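Local coordinates for protein tryptophan decarboxylase 1 (Oryza sativa subsp. japonica, PDB 6KHO) that catalyses the pyridoxal phosphate-dependent decarboxylation of tryptophan to tryptamine, and of 5-hydroxytryptophan to serotonin, in serotonin biosynthesis, at residues F103-N108 and R485-S490; A299-S304 and R431-V436; H329-T334 and Q402-S407. All coordinates share one frame; numbering follows the deposited sequence.

Contact 1 of 3, residues F103-N108 and R485-S490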
loop_
_atom_site.group_PDB
_atom_site.type_symbol
_atom_site.label_atom_id
_atom_site.label_comp_id
_atom_site.label_asym_id
_atom_site.label_seq_id
_atom_site.Cartn_x
_atom_site.Cartn_y
_atom_site.Cartn_z
ATOM N N PHE A 103 7.642 -11.049 -17.175
ATOM C CA PHE A 103 7.210 -9.716 -16.719
ATOM C C PHE A 103 8.440 -8.812 -16.621
ATOM O O PHE A 103 9.169 -8.672 -17.613
ATOM C CB PHE A 103 6.404 -9.905 -15.440
ATOM C CG PHE A 103 5.353 -10.981 -15.557
ATOM C CD1 PHE A 103 4.351 -10.879 -16.512
ATOM C CD2 PHE A 103 5.382 -12.105 -14.746
ATOM C CE1 PHE A 103 3.393 -11.873 -16.648
ATOM C CE2 PHE A 103 4.422 -13.104 -14.873
ATOM C CZ PHE A 103 3.427 -12.985 -15.823
ATOM N N PHE A 104 8.692 -8.165 -15.484
ATOM C CA PHE A 104 10.008 -7.622 -15.180
ATOM C C PHE A 104 10.462 -8.198 -13.842
ATOM O O PHE A 104 9.631 -8.463 -12.976
ATOM C CB PHE A 104 10.010 -6.089 -15.109
ATOM C CG PHE A 104 9.663 -5.420 -16.411
ATOM C CD1 PHE A 104 10.479 -5.568 -17.530
ATOM C CD2 PHE A 104 8.518 -4.649 -16.518
ATOM C CE1 PHE A 104 10.157 -4.943 -18.722
ATOM C CE2 PHE A 104 8.188 -4.024 -17.722
ATOM C CZ PHE A 104 9.006 -4.184 -18.821
ATOM N N PRO A 105 11.755 -8.447 -13.658
ATOM C CA PRO A 105 12.201 -9.047 -12.396
ATOM C C PRO A 105 11.914 -8.131 -11.215
ATOM O O PRO A 105 11.846 -6.907 -11.348
ATOM C CB PRO A 105 13.707 -9.245 -12.607
ATOM C CG PRO A 105 14.069 -8.347 -13.698
ATOM C CD PRO A 105 12.867 -8.240 -14.595
ATOM N N SER A 106 11.700 -8.740 -10.051
ATOM C CA SER A 106 11.584 -7.992 -8.802
ATOM C C SER A 106 12.963 -8.045 -8.152
ATOM O O SER A 106 13.236 -8.909 -7.318
ATOM C CB SER A 106 10.489 -8.574 -7.912
ATOM O OG SER A 106 10.667 -9.972 -7.709
ATOM N N THR A 107 13.852 -7.129 -8.557
ATOM C CA THR A 107 15.230 -7.206 -8.091
ATOM C C THR A 107 15.297 -6.833 -6.612
ATOM O O THR A 107 14.480 -6.061 -6.105
ATOM C CB THR A 107 16.164 -6.316 -8.931
ATOM O OG1 THR A 107 15.861 -4.915 -8.762
ATOM C CG2 THR A 107 16.056 -6.681 -10.419
ATOM N N ASN A 108 16.247 -7.439 -5.906
ATOM C CA ASN A 108 16.269 -7.374 -4.452
ATOM C C ASN A 108 17.717 -7.296 -3.975
ATOM O O ASN A 108 18.663 -7.486 -4.749
ATOM C CB ASN A 108 15.538 -8.593 -3.852
ATOM C CG ASN A 108 14.824 -8.278 -2.552
ATOM O OD1 ASN A 108 14.987 -7.197 -1.976
ATOM N ND2 ASN A 108 14.023 -9.235 -2.077
ATOM N N ARG A 485 8.523 -12.779 -24.566
ATOM C CA ARG A 485 9.371 -11.855 -23.824
ATOM C C ARG A 485 10.458 -12.616 -23.068
ATOM O O ARG A 485 10.203 -13.673 -22.480
ATOM C CB ARG A 485 8.539 -11.031 -22.838
ATOM C CG ARG A 485 7.518 -10.117 -23.487
ATOM C CD ARG A 485 6.602 -9.492 -22.440
ATOM N NE ARG A 485 7.188 -8.309 -21.808
ATOM C CZ ARG A 485 7.877 -8.332 -20.668
ATOM N NH1 ARG A 485 8.095 -9.483 -20.028
ATOM N NH2 ARG A 485 8.364 -7.201 -20.165
ATOM N N PHE A 486 11.672 -12.064 -23.086
ATOM C CA PHE A 486 12.798 -12.548 -22.288
ATOM C C PHE A 486 13.319 -11.368 -21.463
ATOM O O PHE A 486 14.088 -10.540 -21.965
ATOM C CB PHE A 486 13.897 -13.143 -23.173
ATOM C CG PHE A 486 14.862 -14.028 -22.427
ATOM C CD1 PHE A 486 14.526 -15.339 -22.117
ATOM C CD2 PHE A 486 16.101 -13.545 -22.030
ATOM C CE1 PHE A 486 15.411 -16.156 -21.434
ATOM C CE2 PHE A 486 16.995 -14.353 -21.339
ATOM C CZ PHE A 486 16.651 -15.661 -21.039
ATOM N N ALA A 487 12.894 -11.291 -20.199
ATOM C CA ALA A 487 13.204 -10.164 -19.324
ATOM C C ALA A 487 14.331 -10.573 -18.381
ATOM O O ALA A 487 14.116 -11.348 -17.442
ATOM C CB ALA A 487 11.958 -9.727 -18.554
ATOM N N VAL A 488 15.520 -10.045 -18.642
ATOM C CA VAL A 488 16.737 -10.380 -17.913
ATOM C C VAL A 488 16.796 -9.564 -16.627
ATOM O O VAL A 488 16.339 -8.417 -16.591
ATOM C CB VAL A 488 17.962 -10.104 -18.811
ATOM C CG1 VAL A 488 19.234 -9.968 -17.996
ATOM C CG2 VAL A 488 18.110 -11.187 -19.888
ATOM N N GLY A 489 17.342 -10.157 -15.556
ATOM C CA GLY A 489 17.733 -9.364 -14.405
ATOM C C GLY A 489 17.342 -9.855 -13.023
ATOM O O GLY A 489 17.636 -9.177 -12.029
ATOM N N SER A 490 16.666 -10.998 -12.927
ATOM C CA SER A 490 16.462 -11.622 -11.622
ATOM C C SER A 490 17.764 -11.590 -10.825
ATOM O O SER A 490 18.838 -11.866 -11.363
ATOM C CB SER A 490 15.973 -13.058 -11.801
ATOM O OG SER A 490 15.781 -13.681 -10.547
HETATM O O HOH W 1 6.609 -12.040 -19.822
#

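Contact 2 of 3, residues A299-S304 and R431-V436. With PLP (pyridoxal-5'-phosphate), chain C.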
loop_
_atom_site.group_PDB
_atom_site.type_symbol
_atom_site.label_atom_id
_atom_site.label_comp_id
_atom_site.label_asym_id
_atom_site.label_seq_id
_atom_site.Cartn_x
_atom_site.Cartn_y
_atom_site.Cartn_z
ATOM N N ALA A 299 7.586 5.712 -15.761
ATOM C CA ALA A 299 8.865 5.056 -16.019
ATOM C C ALA A 299 9.119 3.962 -14.994
ATOM O O ALA A 299 10.229 3.809 -14.492
ATOM C CB ALA A 299 10.014 6.056 -16.026
ATOM N N ALA A 300 8.075 3.183 -14.703
ATOM C CA ALA A 300 8.085 2.250 -13.578
ATOM C C ALA A 300 9.299 1.335 -13.598
ATOM O O ALA A 300 9.939 1.112 -12.563
ATOM C CB ALA A 300 6.800 1.416 -13.592
ATOM N N TYR A 301 9.624 0.788 -14.767
ATOM C CA TYR A 301 10.751 -0.124 -14.934
ATOM C C TYR A 301 12.015 0.603 -15.376
ATOM O O TYR A 301 13.034 0.580 -14.682
ATOM C CB TYR A 301 10.381 -1.204 -15.961
ATOM C CG TYR A 301 11.553 -1.989 -16.515
ATOM C CD1 TYR A 301 12.212 -2.950 -15.736
ATOM C CD2 TYR A 301 11.980 -1.792 -17.819
ATOM C CE1 TYR A 301 13.275 -3.678 -16.253
ATOM C CE2 TYR A 301 13.038 -2.502 -18.339
ATOM C CZ TYR A 301 13.677 -3.449 -17.561
ATOM O OH TYR A 301 14.731 -4.152 -18.097
ATOM N N ALA A 302 11.957 1.262 -16.528
ATOM C CA ALA A 302 13.161 1.798 -17.142
ATOM C C ALA A 302 13.686 3.052 -16.454
ATOM O O ALA A 302 14.820 3.443 -16.721
ATOM C CB ALA A 302 12.903 2.083 -18.618
ATOM N N GLY A 303 12.895 3.695 -15.592
ATOM C CA GLY A 303 13.411 4.827 -14.841
ATOM C C GLY A 303 14.716 4.528 -14.123
ATOM O O GLY A 303 15.619 5.370 -14.084
ATOM N N SER A 304 14.839 3.325 -13.544
ATOM C CA SER A 304 16.063 2.976 -12.821
ATOM C C SER A 304 17.295 3.024 -13.715
ATOM O O SER A 304 18.385 3.369 -13.243
ATOM C CB SER A 304 15.943 1.588 -12.189
ATOM O OG SER A 304 14.938 1.564 -11.201
ATOM N N ARG A 431 16.011 -3.481 -28.860
ATOM C CA ARG A 431 16.129 -3.636 -27.412
ATOM C C ARG A 431 16.677 -2.343 -26.816
ATOM O O ARG A 431 17.798 -1.937 -27.136
ATOM C CB ARG A 431 17.034 -4.824 -27.066
ATOM C CG ARG A 431 17.336 -5.003 -25.563
ATOM C CD ARG A 431 18.666 -5.730 -25.331
ATOM N NE ARG A 431 19.755 -5.063 -26.036
ATOM C CZ ARG A 431 20.321 -3.925 -25.640
ATOM N NH1 ARG A 431 19.915 -3.326 -24.525
ATOM N NH2 ARG A 431 21.291 -3.377 -26.362
ATOM N N ASN A 432 15.885 -1.691 -25.958
ATOM C CA ASN A 432 16.330 -0.468 -25.294
ATOM C C ASN A 432 16.967 -0.723 -23.933
ATOM O O ASN A 432 17.878 0.016 -23.533
ATOM C CB ASN A 432 15.154 0.498 -25.114
ATOM C CG ASN A 432 14.654 1.055 -26.430
ATOM O OD1 ASN A 432 15.445 1.508 -27.249
ATOM N ND2 ASN A 432 13.338 1.006 -26.643
ATOM N N PHE A 433 16.509 -1.742 -23.210
ATOM C CA PHE A 433 16.961 -1.955 -21.839
ATOM C C PHE A 433 17.367 -3.409 -21.638
ATOM O O PHE A 433 18.254 -3.894 -22.344
ATOM C CB PHE A 433 15.866 -1.493 -20.876
ATOM C CG PHE A 433 15.427 -0.063 -21.133
ATOM C CD1 PHE A 433 16.257 0.999 -20.794
ATOM C CD2 PHE A 433 14.222 0.211 -21.761
ATOM C CE1 PHE A 433 15.874 2.311 -21.050
ATOM C CE2 PHE A 433 13.826 1.519 -22.021
ATOM C CZ PHE A 433 14.654 2.573 -21.666
ATOM N N ALA A 434 16.747 -4.123 -20.692
ATOM C CA ALA A 434 17.147 -5.500 -20.410
ATOM C C ALA A 434 16.076 -6.508 -20.813
ATOM O O ALA A 434 16.104 -7.656 -20.350
ATOM C CB ALA A 434 17.514 -5.668 -18.932
ATOM N N LEU A 435 15.137 -6.107 -21.665
ATOM C CA LEU A 435 14.095 -6.988 -22.171
ATOM C C LEU A 435 14.312 -7.208 -23.663
ATOM O O LEU A 435 14.499 -6.245 -24.420
ATOM C CB LEU A 435 12.703 -6.403 -21.917
ATOM C CG LEU A 435 11.511 -7.025 -22.659
ATOM C CD1 LEU A 435 11.047 -8.319 -21.980
ATOM C CD2 LEU A 435 10.368 -6.028 -22.768
ATOM N N VAL A 436 14.287 -8.472 -24.080
ATOM C CA VAL A 436 14.405 -8.850 -25.486
ATOM C C VAL A 436 13.093 -9.490 -25.914
ATOM O O VAL A 436 12.609 -10.422 -25.260
ATOM C CB VAL A 436 15.580 -9.816 -25.718
ATOM C CG1 VAL A 436 15.566 -10.323 -27.155
ATOM C CG2 VAL A 436 16.897 -9.146 -25.396
HETATM N N1 PLP C . 3.648 0.639 -15.560
HETATM C C2 PLP C . 4.788 0.056 -16.076
HETATM C C2A PLP C . 5.491 0.631 -17.266
HETATM C C3 PLP C . 5.298 -1.091 -15.490
HETATM O O3 PLP C . 6.430 -1.665 -16.003
HETATM C C4 PLP C . 4.676 -1.647 -14.378
HETATM C C4A PLP C . 5.415 -2.636 -13.524
HETATM C C5 PLP C . 3.529 -1.062 -13.860
HETATM C C6 PLP C . 3.014 0.084 -14.460
HETATM C C5A PLP C . 2.882 -1.720 -12.660
HETATM O O4P PLP C . 1.915 -0.915 -12.027
HETATM P P PLP C . 1.539 -1.136 -10.461
HETATM O O1P PLP C . 1.264 -2.589 -10.182
HETATM O O2P PLP C . 0.333 -0.275 -10.177
HETATM O O3P PLP C . 2.684 -0.724 -9.554
#

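Contact 3 of 3, residues H329-T334 and Q402-S407. With PLP (pyridoxal-5'-phosphate), chain C.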
loop_
_atom_site.group_PDB
_atom_site.type_symbol
_atom_site.label_atom_id
_atom_site.label_comp_id
_atom_site.label_asym_id
_atom_site.label_seq_id
_atom_site.Cartn_x
_atom_site.Cartn_y
_atom_site.Cartn_z
ATOM N N HIS A 329 11.203 -0.931 -6.809
ATOM C CA HIS A 329 10.934 -2.353 -6.613
ATOM C C HIS A 329 10.879 -3.134 -7.918
ATOM O O HIS A 329 10.654 -4.348 -7.887
ATOM C CB HIS A 329 9.661 -2.576 -5.769
ATOM C CG HIS A 329 8.365 -2.303 -6.475
ATOM N ND1 HIS A 329 7.359 -1.559 -5.895
ATOM C CD2 HIS A 329 7.871 -2.735 -7.662
ATOM C CE1 HIS A 329 6.317 -1.516 -6.707
ATOM N NE2 HIS A 329 6.602 -2.221 -7.788
ATOM N N LYS A 330 11.098 -2.482 -9.057
ATOM C CA LYS A 330 11.356 -3.222 -10.285
ATOM C C LYS A 330 12.852 -3.455 -10.413
ATOM O O LYS A 330 13.344 -4.528 -10.063
ATOM C CB LYS A 330 10.821 -2.472 -11.509
ATOM C CG LYS A 330 9.326 -2.335 -11.502
ATOM C CD LYS A 330 8.679 -3.315 -12.427
ATOM C CE LYS A 330 7.457 -2.686 -13.052
ATOM N NZ LYS A 330 6.322 -3.622 -13.026
ATOM N N TRP A 331 13.590 -2.430 -10.843
ATOM C CA TRP A 331 14.971 -2.595 -11.283
ATOM C C TRP A 331 15.981 -1.863 -10.395
ATOM O O TRP A 331 17.083 -1.545 -10.854
ATOM C CB TRP A 331 15.082 -2.111 -12.738
ATOM C CG TRP A 331 16.211 -2.693 -13.550
ATOM C CD1 TRP A 331 17.096 -3.674 -13.173
ATOM C CD2 TRP A 331 16.574 -2.317 -14.883
ATOM N NE1 TRP A 331 17.984 -3.928 -14.204
ATOM C CE2 TRP A 331 17.686 -3.103 -15.257
ATOM C CE3 TRP A 331 16.057 -1.388 -15.806
ATOM C CZ2 TRP A 331 18.291 -2.987 -16.512
ATOM C CZ3 TRP A 331 16.658 -1.272 -17.040
ATOM C CH2 TRP A 331 17.762 -2.067 -17.386
ATOM N N LEU A 332 15.660 -1.584 -9.134
ATOM C CA LEU A 332 16.654 -0.910 -8.294
ATOM C C LEU A 332 16.838 -1.621 -6.949
ATOM O O LEU A 332 17.052 -0.985 -5.908
ATOM C CB LEU A 332 16.297 0.563 -8.101
ATOM C CG LEU A 332 17.493 1.492 -7.868
ATOM C CD1 LEU A 332 18.366 1.548 -9.117
ATOM C CD2 LEU A 332 17.042 2.892 -7.445
ATOM N N MET A 333 16.753 -2.956 -6.957
ATOM C CA MET A 333 17.188 -3.817 -5.843
ATOM C C MET A 333 16.497 -3.501 -4.520
ATOM O O MET A 333 17.069 -3.724 -3.450
ATOM C CB MET A 333 18.704 -3.744 -5.653
ATOM C CG MET A 333 19.468 -4.534 -6.710
ATOM S SD MET A 333 21.241 -4.278 -6.587
ATOM C CE MET A 333 21.357 -2.637 -7.208
ATOM N N THR A 334 15.270 -2.999 -4.575
ATOM C CA THR A 334 14.490 -2.669 -3.389
ATOM C C THR A 334 13.228 -3.522 -3.401
ATOM O O THR A 334 12.427 -3.418 -4.332
ATOM C CB THR A 334 14.133 -1.180 -3.382
ATOM O OG1 THR A 334 15.329 -0.379 -3.445
ATOM C CG2 THR A 334 13.364 -0.824 -2.136
ATOM N N GLN A 402 24.832 1.734 -10.704
ATOM C CA GLN A 402 25.013 1.871 -12.147
ATOM C C GLN A 402 25.525 0.575 -12.772
ATOM O O GLN A 402 25.056 0.163 -13.842
ATOM C CB GLN A 402 25.969 3.024 -12.452
ATOM C CG GLN A 402 25.404 4.404 -12.129
ATOM C CD GLN A 402 26.428 5.499 -12.354
ATOM O OE1 GLN A 402 27.596 5.340 -11.995
ATOM N NE2 GLN A 402 26.002 6.610 -12.955
ATOM N N GLU A 403 26.501 -0.077 -12.135
ATOM C CA GLU A 403 27.030 -1.310 -12.721
ATOM C C GLU A 403 25.996 -2.430 -12.688
ATOM O O GLU A 403 26.012 -3.307 -13.555
ATOM C CB GLU A 403 28.325 -1.723 -12.017
ATOM C CG GLU A 403 29.096 -2.902 -12.655
ATOM C CD GLU A 403 29.029 -2.957 -14.196
ATOM O OE1 GLU A 403 29.314 -1.937 -14.875
ATOM O OE2 GLU A 403 28.701 -4.040 -14.733
ATOM N N HIS A 404 25.072 -2.403 -11.719
ATOM C CA HIS A 404 23.963 -3.355 -11.704
ATOM C C HIS A 404 23.053 -3.170 -12.923
ATOM O O HIS A 404 22.682 -4.148 -13.581
ATOM C CB HIS A 404 23.189 -3.223 -10.380
ATOM C CG HIS A 404 21.703 -3.421 -10.495
ATOM N ND1 HIS A 404 21.126 -4.664 -10.651
ATOM C CD2 HIS A 404 20.677 -2.537 -10.432
ATOM C CE1 HIS A 404 19.812 -4.537 -10.702
ATOM N NE2 HIS A 404 19.513 -3.254 -10.575
ATOM N N ILE A 405 22.699 -1.925 -13.256
ATOM C CA ILE A 405 21.945 -1.675 -14.490
ATOM C C ILE A 405 22.720 -2.187 -15.701
ATOM O O ILE A 405 22.182 -2.916 -16.545
ATOM C CB ILE A 405 21.621 -0.176 -14.646
ATOM C CG1 ILE A 405 20.733 0.341 -13.508
ATOM C CG2 ILE A 405 20.998 0.107 -16.032
ATOM C CD1 ILE A 405 19.370 -0.309 -13.437
ATOM N N ARG A 406 23.997 -1.805 -15.806
ATOM C CA ARG A 406 24.771 -2.067 -17.020
ATOM C C ARG A 406 25.032 -3.556 -17.223
ATOM O O ARG A 406 25.043 -4.040 -18.361
ATOM C CB ARG A 406 26.089 -1.294 -16.968
ATOM C CG ARG A 406 25.880 0.210 -17.014
ATOM C CD ARG A 406 27.137 1.002 -16.684
ATOM N NE ARG A 406 26.966 2.411 -17.030
ATOM C CZ ARG A 406 27.655 3.410 -16.482
ATOM N NH1 ARG A 406 28.574 3.164 -15.557
ATOM N NH2 ARG A 406 27.423 4.659 -16.859
ATOM N N SER A 407 25.265 -4.299 -16.138
ATOM C CA SER A 407 25.504 -5.728 -16.282
ATOM C C SER A 407 24.234 -6.465 -16.692
ATOM O O SER A 407 24.311 -7.450 -17.436
ATOM C CB SER A 407 26.089 -6.304 -14.988
ATOM O OG SER A 407 25.220 -6.093 -13.889
HETATM N N1 PLP C . 3.648 0.639 -15.560
HETATM C C2 PLP C . 4.788 0.056 -16.076
HETATM C C2A PLP C . 5.491 0.631 -17.266
HETATM C C3 PLP C . 5.298 -1.091 -15.490
HETATM O O3 PLP C . 6.430 -1.665 -16.003
HETATM C C4 PLP C . 4.676 -1.647 -14.378
HETATM C C4A PLP C . 5.415 -2.636 -13.524
HETATM C C5 PLP C . 3.529 -1.062 -13.860
HETATM C C6 PLP C . 3.014 0.084 -14.460
HETATM C C5A PLP C . 2.882 -1.720 -12.660
HETATM O O4P PLP C . 1.915 -0.915 -12.027
HETATM P P PLP C . 1.539 -1.136 -10.461
HETATM O O1P PLP C . 1.264 -2.589 -10.182
HETATM O O2P PLP C . 0.333 -0.275 -10.177
HETATM O O3P PLP C . 2.684 -0.724 -9.554
#

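Contact 1 of 3, residues F103-N108 and R485-S490
R485 and F103 meet where an arginine at the end of strand 481-487 reaches across to a carbonyl of the loop that runs nearly parallel to it. From CB, which points toward residues 103-108, CG lies anti to the carbonyl carbon and the chain stays extended as far as CD. It then bends at the next torsion (chi3 83°), bringing NE to the backbone oxygen of S274. CZ follows, 3.3 Å from F103 O. Both terminal nitrogens grip that one oxygen: NH1 donates in the carbonyl plane, on a lone pair, with NH1 to F103 O at 2.8 Å, while NH2 comes from above that plane, 3.1 Å from the same F103 O. A water ties NH1 to F103 N as well.

NH2 also lies over a face of the F104 ring, 3.2 Å from F104 CE1. The guanidinium and ring planes stand 79° apart, and the cation-pi contact measures 4.9 Å from R485 CZ to the ring centroid. A further bond from NH2 to T273 O leaves little freedom for this group to turn. The small methyl of A487 lies against the same carbonyl, A487 CB to F103 O being 3.1 Å, and P105 packs with its CG 3.7 Å from G489 C. Glycine suits position G489 because a CB would come too near P105 CG and, at these backbone angles, strike V488 O. T107 CG2 rests 3.4 Å from G489 O.

F104, which binds serotonin and touches the cofactor, is thus held between R485 over one face and Y301 stacked on the other, which probably helps to position it. F103 meets F127 of the second subunit edge-to-face, in keeping with an active site at the dimer interface of a group II decarboxylase.

Contact 2 of 3, residues A299-S304 and R431-V436
Y301 holds CG anti to its backbone N (chi1 164°), whereas F433, its partner, has CG anti to its carbonyl carbon (chi1 -54°). The two side chains slide past each other in opposite directions. The contact joins the cofactor-binding domain of a fold type I enzyme, in the loop after strand 294-298, to the turn that leads into strand 435-440 of the C-terminal sheet. Y301 CE2 packs 3.9 Å from F433 CB, and the tyrosine hydroxyl takes a rather long, bent hydrogen bond from A434 N, 3.3 Å to Y301 OH at 138°. The methyl of A434 lies just 3.3 Å from Y301 OH, a place suited to a small residue.

A302 CB makes a CH-pi contact over one face of the F433 ring, 3.6 Å from its centroid; N432 CB, from the same turn as F433, lies over the opposite face toward its rim. The small A302 lets the loop come close to the ring. R431 steadies the turn, NH1 reaching a lone pair of F433 O at 2.8 Å, while its NE pairs with E416. Two residues before A302, the methyl of A300 lies over the pyridine ring, A300 CB to PLP C2 being 3.5 Å.

Contact 3 of 3, residues H329-T334 and Q402-S407
W331 O receives the N-H of the H404 imidazole, a nearly straight hydrogen bond of 3.0 Å from H404 NE2 to W331 O (160°). The oxygen lies close to the plane of the imidazole, although the donor stands 57° above the carbonyl plane. This bond ties the long helix 386-420 to the short helix 328-331 carrying the His-Lys pair, H329 and K330, that marks the cofactor-binding segment of group II decarboxylases. Histidine suits the site because it offers a directed N-H at its edge and a flat aromatic face for M333.

M333 uses that face, the two side chains meeting tip to tip. The bend at its last torsion (chi3 -73°) places CE over the ring, 3.3 Å from H404 CD2, and M333 SD lies over the same imidazole, 4.1 Å from its centroid, as a Met-aromatic contact. An alanine in place of H404 would probably leave W331 O without this donor and the thioether of M333 without the ring it lies against, opening a gap beside the methionine end.

The next residue along the helix, I405, sets CD1 over a face of the indole, 3.7 Å from the centroid of the five-membered ring. H404 meets the same indole more obliquely, with W331 CD1 3.6 Å from H404 NE2. W331 NE1 itself is bonded to D408 farther along helix 386-420, so the indole is held to that helix by both its polar and its apolar parts. Stacking on Y301 carries the tryptophan on toward the active site. Next to it in sequence, K330, the lysine that forms the aldimine in this enzyme, bends through its chain away from the helix to the cofactor, where a covalent link of 1.4 Å joins K330 NZ to PLP C4A.

The centres of the three contacts lie about 10 Å from one another, grouped on one side of the cofactor. Along the chain they are nested: contact 3 falls inside the loop closed by contact 2, which falls inside that closed by contact 1. Contacts 1 and 2 share the four-stranded antiparallel sheet, where strands 435-440 and 481-487 are neighbours and V488 N probably bonds to A434 O. Contact 1 also meets contact 3 through T107 OG1, which is probably hydrogen-bonded to M333 N and K330 O, while S304 and Y301 of contact 2 pack on 329-334. The C-terminal sheet and helix 386-420 thereby pack against the segments that hold the cofactor.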